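Local coordinates for protein-tyrosine-phosphatase (Vibrio vulnificus, PDB 7DHF) that probably catalyses removal of phosphate from phosphotyrosine residues in proteins, as a member of the low-molecular-weight protein tyrosine phosphatases, at residues N6-V11 with Y83-V88; V13-R18 with H70-L75; G116-P121 with Y135-E140. The protein carries 1 engineered substitution. All coordinates share one frame; numbering follows the deposited sequence.

Contact 1 (N6-V11 with Y83-V88)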
loop_
_atom_site.group_PDB
_atom_site.type_symbol
_atom_site.label_atom_id
_atom_site.label_comp_id
_atom_site.label_asym_id
_atom_site.label_seq_id
_atom_site.Cartn_x
_atom_site.Cartn_y
_atom_site.Cartn_z
ATOM N N ASN A 6 -8.763 1.423 -12.989
ATOM C CA ASN A 6 -7.539 1.370 -13.776
ATOM C C ASN A 6 -6.325 1.922 -13.054
ATOM O O ASN A 6 -5.218 1.423 -13.264
ATOM C CB ASN A 6 -7.725 2.138 -15.088
ATOM C CG ASN A 6 -8.768 1.505 -15.980
ATOM O OD1 ASN A 6 -8.869 0.280 -16.058
ATOM N ND2 ASN A 6 -9.555 2.333 -16.651
ATOM N N LYS A 7 -6.505 2.936 -12.214
ATOM C CA LYS A 7 -5.428 3.512 -11.419
ATOM C C LYS A 7 -5.704 3.192 -9.957
ATOM O O LYS A 7 -6.778 3.517 -9.439
ATOM C CB LYS A 7 -5.354 5.023 -11.635
ATOM C CG LYS A 7 -5.042 5.421 -13.071
ATOM C CD LYS A 7 -4.938 6.932 -13.236
ATOM C CE LYS A 7 -3.683 7.487 -12.576
ATOM N NZ LYS A 7 -3.606 8.971 -12.670
ATOM N N ILE A 8 -4.733 2.562 -9.296
ATOM C CA ILE A 8 -4.906 2.026 -7.952
ATOM C C ILE A 8 -3.865 2.661 -7.041
ATOM O O ILE A 8 -2.672 2.672 -7.365
ATOM C CB ILE A 8 -4.755 0.493 -7.945
ATOM C CG1 ILE A 8 -5.740 -0.150 -8.926
ATOM C CG2 ILE A 8 -4.962 -0.057 -6.541
ATOM C CD1 ILE A 8 -5.403 -1.577 -9.283
ATOM N N LEU A 9 -4.312 3.166 -5.892
ATOM C CA LEU A 9 -3.435 3.780 -4.902
ATOM C C LEU A 9 -3.463 2.930 -3.638
ATOM O O LEU A 9 -4.520 2.768 -3.019
ATOM C CB LEU A 9 -3.896 5.205 -4.589
ATOM C CG LEU A 9 -2.983 6.023 -3.673
ATOM C CD1 LEU A 9 -1.669 6.361 -4.369
ATOM C CD2 LEU A 9 -3.686 7.287 -3.208
ATOM N N VAL A 10 -2.307 2.391 -3.261
ATOM C CA VAL A 10 -2.173 1.609 -2.038
ATOM C C VAL A 10 -1.741 2.549 -0.921
ATOM O O VAL A 10 -0.749 3.272 -1.058
ATOM C CB VAL A 10 -1.159 0.471 -2.232
ATOM C CG1 VAL A 10 -1.022 -0.353 -0.962
ATOM C CG2 VAL A 10 -1.573 -0.406 -3.404
ATOM N N VAL A 11 -2.481 2.545 0.188
ATOM C CA VAL A 11 -2.315 3.550 1.228
ATOM C C VAL A 11 -2.056 2.888 2.573
ATOM O O VAL A 11 -2.723 1.918 2.948
ATOM C CB VAL A 11 -3.537 4.488 1.302
ATOM C CG1 VAL A 11 -3.451 5.408 2.517
ATOM C CG2 VAL A 11 -3.643 5.304 0.025
ATOM N N TYR A 83 -6.802 8.690 -8.748
ATOM C CA TYR A 83 -6.882 7.238 -8.714
ATOM C C TYR A 83 -8.332 6.786 -8.625
ATOM O O TYR A 83 -9.180 7.462 -8.035
ATOM C CB TYR A 83 -6.025 6.670 -7.568
ATOM C CG TYR A 83 -4.564 6.952 -7.815
ATOM C CD1 TYR A 83 -3.770 6.049 -8.506
ATOM C CD2 TYR A 83 -3.993 8.151 -7.409
ATOM C CE1 TYR A 83 -2.443 6.320 -8.762
ATOM C CE2 TYR A 83 -2.668 8.430 -7.659
ATOM C CZ TYR A 83 -1.898 7.514 -8.338
ATOM O OH TYR A 83 -0.579 7.794 -8.592
ATOM N N ASP A 84 -8.605 5.639 -9.247
ATOM C CA ASP A 84 -9.946 5.072 -9.291
ATOM C C ASP A 84 -10.257 4.215 -8.076
ATOM O O ASP A 84 -11.429 4.071 -7.707
ATOM C CB ASP A 84 -10.096 4.197 -10.537
ATOM C CG ASP A 84 -9.792 4.946 -11.815
ATOM O OD1 ASP A 84 -10.403 6.012 -12.039
ATOM O OD2 ASP A 84 -8.950 4.462 -12.600
ATOM N N LEU A 85 -9.234 3.631 -7.461
ATOM C CA LEU A 85 -9.400 2.704 -6.355
ATOM C C LEU A 85 -8.292 2.960 -5.348
ATOM O O LEU A 85 -7.129 3.131 -5.725
ATOM C CB LEU A 85 -9.309 1.255 -6.852
ATOM C CG LEU A 85 -9.435 0.149 -5.804
ATOM C CD1 LEU A 85 -10.808 0.167 -5.151
ATOM C CD2 LEU A 85 -9.156 -1.205 -6.437
ATOM N N ILE A 86 -8.660 2.996 -4.071
ATOM C CA ILE A 86 -7.713 3.176 -2.979
ATOM C C ILE A 86 -7.830 1.971 -2.060
ATOM O O ILE A 86 -8.933 1.631 -1.616
ATOM C CB ILE A 86 -7.985 4.479 -2.204
ATOM C CG1 ILE A 86 -7.900 5.683 -3.149
ATOM C CG2 ILE A 86 -6.997 4.626 -1.052
ATOM C CD1 ILE A 86 -8.369 6.982 -2.536
ATOM N N LEU A 87 -6.699 1.319 -1.786
ATOM C CA LEU A 87 -6.656 0.132 -0.935
ATOM C C LEU A 87 -5.799 0.447 0.283
ATOM O O LEU A 87 -4.591 0.668 0.153
ATOM C CB LEU A 87 -6.091 -1.061 -1.701
ATOM C CG LEU A 87 -6.879 -1.500 -2.937
ATOM C CD1 LEU A 87 -6.182 -2.663 -3.622
ATOM C CD2 LEU A 87 -8.308 -1.877 -2.581
ATOM N N VAL A 88 -6.419 0.463 1.464
ATOM C CA VAL A 88 -5.724 0.778 2.709
ATOM C C VAL A 88 -5.296 -0.513 3.393
ATOM O O VAL A 88 -5.930 -1.564 3.250
ATOM C CB VAL A 88 -6.583 1.648 3.653
ATOM C CG1 VAL A 88 -6.876 2.997 3.017
ATOM C CG2 VAL A 88 -7.875 0.931 4.039
#
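Asn6 and Lys7 meet Asp84 where two neighbouring strands, 7-11 and 85-88, begin to run parallel in the four-stranded central sheet of the phosphatase fold. The N-H groups of Asn6 and Lys7 reach one oxygen, Asp84 OD2, from opposite faces of the carboxylate plane; the bond from Lys7 N is 2.9 Å long. Lys7 O in turn accepts from both Asp84 N and Leu85 N. The side chain of Lys7 crosses the Tyr83 ring at about a right angle, and a bend at chi3 (71°) puts CE over one face, with NZ 4.9 Å from the ring centroid in a cation-pi contact. Ile8 turns to the sheet face opposite Leu9, where its CG2 lies 4.1 Å from Leu87 CD1. Leu9 covers the second face of the Tyr83 ring: its CB makes a CH-pi contact off-centre toward the rim, and CD1 lies near CE2 and CZ. Its backbone continues the ladder, N bonding to Leu85 O and O accepting from Leu87 N. Val10 points to the face of Ile8, Leu85 and Leu87. Val11 N closes the ladder on Leu87 O, while Val11 CG2 touches Ile86 CG2 at 3.6 Å.

Contact 2 (V13-R18 with H70-L75); sequences VGNICR and HQSQQL. With PO4 (phosphate ion), chain E.
The phosphate-binding P-loop of the phosphatase, carrying Gly14 and Asn15, is held from behind by His70 and Ser72 of the loop 70-75. Residues 13-18, after the engineered Ala12 at the predicted nucleophile position, curl round a phosphate ion that probably came from the crystallisation liquor. Backbone N-H groups line the cradle: those of Val13 and Gly14 share phosphate O4, Ile16 and Cys17 share O1, and Arg18 N binds O2. The Arg18 guanidinium meets the ion edge-on, with a nearly straight bond (178°) from NE to O2 at 2.8 Å and a second from NH2 to O4. With the N-H groups turned inward, two carbonyls face the other loop. Ser72 OG donates to Gly14 O at 2.8 Å, and His70 NE2 donates to Asn15 O, also at 2.8 Å and near the ring plane. In the left-handed backbone conformation of Asn15, CG stands anti to the backbone N (chi1 -163°), which places it beside His70 NE2. The amide stands almost perpendicular to the imidazole, and Asn15 OD1 takes the N-H of Gln73 on a lone pair at 2.9 Å. A water lies within hydrogen-bonding distance of both this OD1 and Gln71 O. The contact lies where strand 7-12 gives way to helix 18-29; Asn15 ND2 is bonded to Ser19 OG of that helix and to Ser37 OG of strand 34-39 beside it.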
loop_
_atom_site.group_PDB
_atom_site.type_symbol
_atom_site.label_atom_id
_atom_site.label_comp_id
_atom_site.label_asym_id
_atom_site.label_seq_id
_atom_site.Cartn_x
_atom_site.Cartn_y
_atom_site.Cartn_z
ATOM N N VAL A 13 0.546 4.324 6.283
ATOM C CA VAL A 13 0.893 5.430 7.178
ATOM C C VAL A 13 2.199 6.116 6.762
ATOM O O VAL A 13 2.223 7.319 6.506
ATOM C CB VAL A 13 0.926 4.974 8.652
ATOM C CG1 VAL A 13 1.357 6.113 9.569
ATOM C CG2 VAL A 13 -0.437 4.443 9.065
ATOM N N GLY A 14 3.297 5.364 6.713
ATOM C CA GLY A 14 4.589 5.958 6.423
ATOM C C GLY A 14 4.976 5.915 4.958
ATOM O O GLY A 14 5.840 6.677 4.515
ATOM N N ASN A 15 4.341 5.022 4.201
ATOM C CA ASN A 15 4.674 4.798 2.794
ATOM C C ASN A 15 6.132 4.372 2.623
ATOM O O ASN A 15 6.798 4.745 1.655
ATOM C CB ASN A 15 4.314 6.010 1.925
ATOM C CG ASN A 15 4.258 5.689 0.431
ATOM O OD1 ASN A 15 4.636 6.514 -0.403
ATOM N ND2 ASN A 15 3.773 4.501 0.086
ATOM N N ILE A 16 6.623 3.559 3.559
ATOM C CA ILE A 16 7.959 2.976 3.450
ATOM C C ILE A 16 7.981 1.462 3.592
ATOM O O ILE A 16 8.975 0.831 3.183
ATOM C CB ILE A 16 8.956 3.623 4.444
ATOM C CG1 ILE A 16 8.438 3.516 5.882
ATOM C CG2 ILE A 16 9.233 5.070 4.055
ATOM C CD1 ILE A 16 9.487 3.815 6.941
ATOM N N CYS A 17 6.949 0.822 4.148
ATOM C CA CYS A 17 6.966 -0.623 4.355
ATOM C C CYS A 17 5.839 -1.323 3.598
ATOM O O CYS A 17 6.065 -1.864 2.512
ATOM C CB CYS A 17 6.899 -0.951 5.851
ATOM S SG CYS A 17 8.382 -0.468 6.782
ATOM N N ARG A 18 4.626 -1.319 4.157
ATOM C CA ARG A 18 3.534 -2.098 3.575
ATOM C C ARG A 18 3.067 -1.506 2.253
ATOM O O ARG A 18 2.854 -2.235 1.277
ATOM C CB ARG A 18 2.351 -2.153 4.536
ATOM C CG ARG A 18 2.603 -2.893 5.825
ATOM C CD ARG A 18 1.545 -2.534 6.844
ATOM N NE ARG A 18 1.636 -1.124 7.211
ATOM C CZ ARG A 18 0.810 -0.511 8.050
ATOM N NH1 ARG A 18 -0.184 -1.182 8.617
ATOM N NH2 ARG A 18 0.979 0.775 8.320
ATOM N N HIS A 70 11.699 3.611 -4.915
ATOM C CA HIS A 70 10.481 4.138 -4.328
ATOM C C HIS A 70 10.793 5.425 -3.578
ATOM O O HIS A 70 11.875 5.587 -3.009
ATOM C CB HIS A 70 9.881 3.126 -3.354
ATOM C CG HIS A 70 8.716 3.656 -2.582
ATOM N ND1 HIS A 70 7.483 3.878 -3.158
ATOM C CD2 HIS A 70 8.599 4.028 -1.286
ATOM C CE1 HIS A 70 6.656 4.357 -2.248
ATOM N NE2 HIS A 70 7.307 4.457 -1.103
ATOM N N GLN A 71 9.834 6.347 -3.590
ATOM C CA GLN A 71 9.912 7.574 -2.808
ATOM C C GLN A 71 8.606 7.739 -2.050
ATOM O O GLN A 71 7.540 7.854 -2.663
ATOM C CB GLN A 71 10.151 8.786 -3.709
ATOM C CG GLN A 71 11.490 8.786 -4.420
ATOM C CD GLN A 71 11.634 9.959 -5.367
ATOM O OE1 GLN A 71 10.815 10.147 -6.267
ATOM N NE2 GLN A 71 12.667 10.764 -5.161
ATOM N N SER A 72 8.688 7.750 -0.723
ATOM C CA SER A 72 7.504 7.948 0.102
ATOM C C SER A 72 6.850 9.288 -0.217
ATOM O O SER A 72 7.529 10.304 -0.385
ATOM C CB SER A 72 7.895 7.907 1.577
ATOM O OG SER A 72 6.814 8.293 2.407
ATOM N N GLN A 73 5.518 9.284 -0.308
ATOM C CA GLN A 73 4.768 10.507 -0.556
ATOM C C GLN A 73 3.562 10.575 0.371
ATOM O O GLN A 73 3.039 9.556 0.829
ATOM C CB GLN A 73 4.315 10.630 -2.021
ATOM C CG GLN A 73 3.120 9.769 -2.403
ATOM C CD GLN A 73 2.697 9.991 -3.839
ATOM O OE1 GLN A 73 2.722 11.117 -4.338
ATOM N NE2 GLN A 73 2.315 8.917 -4.517
ATOM N N GLN A 74 3.106 11.804 0.603
ATOM C CA GLN A 74 2.002 12.079 1.510
ATOM C C GLN A 74 0.665 11.951 0.791
ATOM O O GLN A 74 0.518 12.364 -0.364
ATOM C CB GLN A 74 2.143 13.502 2.058
ATOM C CG GLN A 74 0.950 14.019 2.854
ATOM C CD GLN A 74 0.698 13.235 4.125
ATOM O OE1 GLN A 74 1.631 12.869 4.839
ATOM N NE2 GLN A 74 -0.571 12.969 4.413
ATOM N N LEU A 75 -0.312 11.383 1.492
ATOM C CA LEU A 75 -1.663 11.297 0.962
ATOM C C LEU A 75 -2.328 12.666 1.025
ATOM O O LEU A 75 -2.364 13.302 2.082
ATOM C CB LEU A 75 -2.468 10.299 1.788
ATOM C CG LEU A 75 -3.896 10.030 1.313
ATOM C CD1 LEU A 75 -3.896 9.146 0.076
ATOM C CD2 LEU A 75 -4.698 9.389 2.426
HETATM P P PO4 E . 3.661 1.787 5.716
HETATM O O1 PO4 E . 5.058 2.347 5.886
HETATM O O2 PO4 E . 3.696 0.323 6.089
HETATM O O3 PO4 E . 3.285 1.947 4.263
HETATM O O4 PO4 E . 2.714 2.540 6.622
HETATM O O HOH W 1 4.990 7.002 -3.292
#

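Contact 3 (G116-P121 with Y135-E140); sequences GQKDIP and YQLIDE
Ile120 and Leu137 form the middle of a purely apolar contact in which the extended run 118-121 of a loop lies against helix 128-146. No hydrogen bond joins the two segments. The two side chains slide past each other in opposite directions, so that the shaft of Ile120 rests against the base of Leu137, CG1 being 3.9 Å from CB. With CG1 anti to its own carbonyl carbon (chi1 -63°) and the chain extended beyond it, Ile120 sends CD1 on into the shallow hollow between Leu137 CB and the neighbouring Ile138. There CD1 lies 3.9 Å from Ile138 CG1 and close to the helix backbone at Ile138 N. Ile120 CG2 approaches the same CG1 of Ile138, which is thus met by both branches of the isoleucine, the two side chains crossing at about a right angle.

Leu137 is the bump on the helix side, and its forked end is received by the loop on both prongs. CD1 comes up to the ring of Pro121, 4.1 Å from CD, while CD2 meets Lys118 CE at 3.9 Å. The lysine chain, bent at chi3 and chi4, crosses the leucine at about a right angle and touches it through CE. Ile138 also touches Phe111, and Ile120 touches Met89. Such packing seats on the C-terminal helix the loop that leads directly into Asp122, the predicted proton donor, as in the acid-bearing loop of other low-molecular-weight phosphatases.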
loop_
_atom_site.group_PDB
_atom_site.type_symbol
_atom_site.label_atom_id
_atom_site.label_comp_id
_atom_site.label_asym_id
_atom_site.label_seq_id
_atom_site.Cartn_x
_atom_site.Cartn_y
_atom_site.Cartn_z
ATOM N N GLY A 116 -10.289 -12.505 4.607
ATOM C CA GLY A 116 -11.022 -12.342 5.845
ATOM C C GLY A 116 -11.163 -10.915 6.314
ATOM O O GLY A 116 -11.408 -10.694 7.505
ATOM N N GLN A 117 -11.020 -9.941 5.418
ATOM C CA GLN A 117 -11.074 -8.526 5.781
ATOM C C GLN A 117 -10.129 -8.231 6.944
ATOM O O GLN A 117 -10.496 -7.622 7.951
ATOM C CB GLN A 117 -12.510 -8.083 6.060
ATOM C CG GLN A 117 -13.424 -8.347 4.872
ATOM C CD GLN A 117 -14.775 -7.679 4.989
ATOM O OE1 GLN A 117 -14.984 -6.587 4.466
ATOM N NE2 GLN A 117 -15.708 -8.343 5.657
ATOM N N LYS A 118 -8.886 -8.672 6.782
ATOM C CA LYS A 118 -7.869 -8.603 7.820
ATOM C C LYS A 118 -6.984 -7.380 7.626
ATOM O O LYS A 118 -6.608 -7.045 6.498
ATOM C CB LYS A 118 -6.983 -9.849 7.773
ATOM C CG LYS A 118 -7.429 -11.000 8.664
ATOM C CD LYS A 118 -6.694 -12.304 8.326
ATOM C CE LYS A 118 -5.172 -12.175 8.346
ATOM N NZ LYS A 118 -4.620 -12.004 9.714
ATOM N N ASP A 119 -6.644 -6.726 8.733
ATOM C CA ASP A 119 -5.619 -5.693 8.712
ATOM C C ASP A 119 -4.247 -6.326 8.511
ATOM O O ASP A 119 -4.004 -7.473 8.897
ATOM C CB ASP A 119 -5.600 -4.933 10.038
ATOM C CG ASP A 119 -6.808 -4.042 10.227
ATOM O OD1 ASP A 119 -7.602 -3.886 9.276
ATOM O OD2 ASP A 119 -6.949 -3.476 11.332
ATOM N N ILE A 120 -3.346 -5.565 7.904
ATOM C CA ILE A 120 -1.962 -5.989 7.711
ATOM C C ILE A 120 -1.085 -5.101 8.589
ATOM O O ILE A 120 -0.979 -3.891 8.334
ATOM C CB ILE A 120 -1.559 -5.923 6.232
ATOM C CG1 ILE A 120 -2.421 -6.905 5.428
ATOM C CG2 ILE A 120 -0.070 -6.231 6.067
ATOM C CD1 ILE A 120 -2.235 -6.835 3.933
ATOM N N PRO A 121 -0.454 -5.636 9.633
ATOM C CA PRO A 121 0.249 -4.783 10.597
ATOM C C PRO A 121 1.576 -4.249 10.077
ATOM O O PRO A 121 2.253 -4.867 9.251
ATOM C CB PRO A 121 0.473 -5.716 11.792
ATOM C CG PRO A 121 0.523 -7.074 11.196
ATOM C CD PRO A 121 -0.417 -7.057 10.027
ATOM N N TYR A 135 4.759 -9.383 4.145
ATOM C CA TYR A 135 4.799 -9.730 2.730
ATOM C C TYR A 135 3.833 -10.865 2.419
ATOM O O TYR A 135 3.141 -10.836 1.395
ATOM C CB TYR A 135 6.217 -10.100 2.287
ATOM C CG TYR A 135 6.290 -10.248 0.787
ATOM C CD1 TYR A 135 6.635 -9.171 -0.014
ATOM C CD2 TYR A 135 5.955 -11.447 0.168
ATOM C CE1 TYR A 135 6.671 -9.284 -1.385
ATOM C CE2 TYR A 135 5.986 -11.568 -1.209
ATOM C CZ TYR A 135 6.345 -10.483 -1.979
ATOM O OH TYR A 135 6.380 -10.588 -3.350
ATOM N N GLN A 136 3.775 -11.873 3.290
ATOM C CA GLN A 136 2.874 -12.997 3.060
ATOM C C GLN A 136 1.430 -12.528 2.937
ATOM O O GLN A 136 0.720 -12.906 1.998
ATOM C CB GLN A 136 3.010 -14.010 4.197
ATOM C CG GLN A 136 2.135 -15.244 4.033
ATOM C CD GLN A 136 2.561 -16.105 2.862
ATOM O OE1 GLN A 136 3.743 -16.169 2.526
ATOM N NE2 GLN A 136 1.601 -16.773 2.237
ATOM N N LEU A 137 0.972 -11.713 3.891
ATOM C CA LEU A 137 -0.400 -11.217 3.836
ATOM C C LEU A 137 -0.617 -10.344 2.610
ATOM O O LEU A 137 -1.650 -10.450 1.940
ATOM C CB LEU A 137 -0.737 -10.447 5.111
ATOM C CG LEU A 137 -0.761 -11.256 6.411
ATOM C CD1 LEU A 137 -1.028 -10.340 7.595
ATOM C CD2 LEU A 137 -1.794 -12.372 6.359
ATOM N N ILE A 138 0.339 -9.465 2.305
ATOM C CA ILE A 138 0.209 -8.605 1.132
ATOM C C ILE A 138 0.119 -9.446 -0.132
ATOM O O ILE A 138 -0.708 -9.184 -1.014
ATOM C CB ILE A 138 1.375 -7.598 1.085
ATOM C CG1 ILE A 138 1.231 -6.583 2.221
ATOM C CG2 ILE A 138 1.439 -6.895 -0.269
ATOM C CD1 ILE A 138 2.444 -5.698 2.424
ATOM N N ASP A 139 0.959 -10.478 -0.233
ATOM C CA ASP A 139 0.959 -11.344 -1.406
ATOM C C ASP A 139 -0.383 -12.052 -1.564
ATOM O O ASP A 139 -1.003 -12.006 -2.633
ATOM C CB ASP A 139 2.103 -12.354 -1.267
ATOM C CG ASP A 139 2.318 -13.182 -2.516
ATOM O OD1 ASP A 139 1.813 -12.800 -3.591
ATOM O OD2 ASP A 139 3.018 -14.213 -2.419
ATOM N N GLU A 140 -0.850 -12.714 -0.504
ATOM C CA GLU A 140 -2.139 -13.397 -0.567
ATOM C C GLU A 140 -3.260 -12.425 -0.911
ATOM O O GLU A 140 -4.129 -12.728 -1.739
ATOM C CB GLU A 140 -2.433 -14.060 0.778
ATOM C CG GLU A 140 -1.510 -15.212 1.134
ATOM C CD GLU A 140 -1.868 -15.849 2.465
ATOM O OE1 GLU A 140 -3.057 -15.798 2.847
ATOM O OE2 GLU A 140 -0.961 -16.398 3.129
#

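Contact 1 forms the middle of the parallel sheet, and its first strand runs straight into the P-loop of contact 2, whose two segments fall in the chain between strands 7-12 and 85-88. The centres of these two contacts are 14 Å apart, and in one of its two conformers Leu75 packs on Leu9 and Val11. Contact 3 follows later in sequence, its centre 17 Å from that of contact 2 and across the centre of the chain. They nevertheless touch: Arg18 NH1 lies 2.8 Å from Ile120 O, a probable hydrogen bond, and Ile138 reaches the start of helix 18-29. The sheet, phosphate cradle and acid-bearing loop thus converge on the predicted active site.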